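PDB 6KR6: protein piwi from Drosophila melanogaster, which binds piRNAs and, in complex with them, mediates repression of transposable elements and governs their methylation. Local coordinates for residues E516-S520 and L790-N794. Coordinates in Å, arbitrary orientation, origin at the centre of the assembly. Residues are numbered along the deposited sequence.
With nucleotides of chain B.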
# COMPACT_ATOMS: atom_id res chain seq x y z
N GLU A 516 23.85 10.34 6.52
CA GLU A 516 24.40 11.59 6.01
C GLU A 516 25.51 11.33 4.99
O GLU A 516 25.44 11.79 3.85
CB GLU A 516 24.92 12.43 7.18
CG GLU A 516 25.19 13.89 6.86
CD GLU A 516 25.75 14.66 8.05
OE1 GLU A 516 26.41 15.69 7.83
OE2 GLU A 516 25.52 14.22 9.20
N ARG A 517 26.54 10.58 5.40
CA ARG A 517 27.65 10.33 4.49
C ARG A 517 27.24 9.45 3.32
O ARG A 517 27.74 9.63 2.20
CB ARG A 517 28.83 9.71 5.25
CG ARG A 517 28.96 8.19 5.14
CD ARG A 517 30.40 7.73 5.29
NE ARG A 517 31.01 8.21 6.52
CZ ARG A 517 30.80 7.67 7.72
NH1 ARG A 517 31.41 8.16 8.79
NH2 ARG A 517 29.98 6.63 7.85
N TYR A 518 26.30 8.52 3.53
CA TYR A 518 25.83 7.68 2.43
C TYR A 518 25.11 8.53 1.38
O TYR A 518 25.34 8.37 0.17
CB TYR A 518 24.91 6.58 2.96
CG TYR A 518 24.20 5.81 1.87
CD1 TYR A 518 24.91 5.07 0.93
CD2 TYR A 518 22.81 5.80 1.79
CE1 TYR A 518 24.27 4.36 -0.06
CE2 TYR A 518 22.16 5.09 0.79
CZ TYR A 518 22.89 4.37 -0.13
OH TYR A 518 22.25 3.67 -1.11
N SER A 519 24.24 9.43 1.83
CA SER A 519 23.53 10.30 0.90
C SER A 519 24.50 11.22 0.17
O SER A 519 24.35 11.45 -1.04
CB SER A 519 22.48 11.11 1.65
OG SER A 519 21.51 10.26 2.25
N SER A 520 25.51 11.75 0.87
CA SER A 520 26.48 12.61 0.20
C SER A 520 27.28 11.83 -0.84
O SER A 520 27.54 12.35 -1.94
CB SER A 520 27.41 13.24 1.24
OG SER A 520 28.24 14.23 0.64
N LEU A 790 15.30 5.93 -3.41
CA LEU A 790 16.67 6.44 -3.38
C LEU A 790 16.71 7.93 -3.71
O LEU A 790 17.43 8.70 -3.07
CB LEU A 790 17.54 5.67 -4.36
CG LEU A 790 18.98 6.19 -4.49
CD1 LEU A 790 19.79 5.86 -3.24
CD2 LEU A 790 19.66 5.63 -5.73
N VAL A 791 15.93 8.36 -4.70
CA VAL A 791 15.95 9.77 -5.09
C VAL A 791 15.34 10.64 -4.00
O VAL A 791 15.88 11.69 -3.65
CB VAL A 791 15.25 9.97 -6.44
CG1 VAL A 791 15.15 11.45 -6.77
CG2 VAL A 791 16.00 9.24 -7.54
N GLY A 792 14.20 10.21 -3.44
CA GLY A 792 13.49 11.03 -2.47
C GLY A 792 14.09 11.04 -1.08
O GLY A 792 13.88 12.00 -0.34
N THR A 793 14.83 10.00 -0.71
CA THR A 793 15.40 9.89 0.62
C THR A 793 16.82 10.44 0.69
O THR A 793 17.19 11.09 1.68
CB THR A 793 15.38 8.43 1.09
OG1 THR A 793 14.03 7.96 1.13
CG2 THR A 793 16.00 8.30 2.48
N ASN A 794 17.63 10.21 -0.34
CA ASN A 794 19.05 10.52 -0.30
C ASN A 794 19.49 11.50 -1.38
O ASN A 794 20.20 12.47 -1.07
CB ASN A 794 19.86 9.22 -0.41
CG ASN A 794 19.37 8.14 0.53
OD1 ASN A 794 18.47 7.37 0.20
ND2 ASN A 794 19.96 8.08 1.72
OP3 U B 1 24.74 -0.97 -2.58
P U B 1 24.40 0.40 -2.14
OP1 U B 1 25.21 1.36 -2.94
OP2 U B 1 22.92 0.52 -2.17
O5' U B 1 24.86 0.57 -0.63
C5' U B 1 24.18 -0.11 0.42
C4' U B 1 24.98 -0.12 1.70
O4' U B 1 24.88 1.19 2.34
C3' U B 1 24.56 -1.14 2.75
O3' U B 1 25.71 -1.66 3.41
C2' U B 1 23.73 -0.31 3.73
O2' U B 1 23.69 -0.83 5.04
C1' U B 1 24.46 1.03 3.68
N1 U B 1 23.61 2.18 4.04
C2 U B 1 24.19 3.18 4.80
O2 U B 1 25.35 3.16 5.15
N3 U B 1 23.35 4.22 5.12
C4 U B 1 22.02 4.35 4.78
O4 U B 1 21.39 5.35 5.14
C5 U B 1 21.50 3.26 4.00
C6 U B 1 22.29 2.24 3.68
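One hydrogen bond joins segments 516-520 and 790-794: Asn794 ND2 donates to Ser519 OG over 2.7 Å, with an N-H...O angle of 160°. Ser519 and Asn794 both direct their CA-to-CB bonds at the opposite helix, and their CA atoms come within 4.6 Å although the local axes stay 10.6 Å apart and are inclined by 128°. The serine hydroxyl also bonds to Ala515 O, one turn earlier in its own helix, so it links that backbone to the asparagine amide.

Helix 515-528 follows a strand of the four-stranded parallel sheet of the MID domain of Argonaute proteins, whereas helix 779-795 belongs to the RNase H-like PIWI domain; the contact therefore lies at the MID–PIWI interface, beside the pocket for the guide 5' end.

Van der Waals contacts of Tyr518 flank the polar link. The CA-to-CB bond of Tyr518 points sideways to segment 790-794, but the side chain's end comes nearer, its CD2 lying 3.7 Å from Asn794 ND2 and its OH 3.9 Å from Leu790 CD1. Towards the piRNA, the ribose O4' of U1 of chain B sits over one ring face, 4.0 Å from Tyr518 CE1, and Tyr518 OH is 3.4 Å from the phosphate oxygen OP2 of U1. About 6 Å from the Tyr518 side chain lies a bound zinc ion; Gln556 and Leu810, ligands of one zinc in this structure, probably also bind Mg(2+).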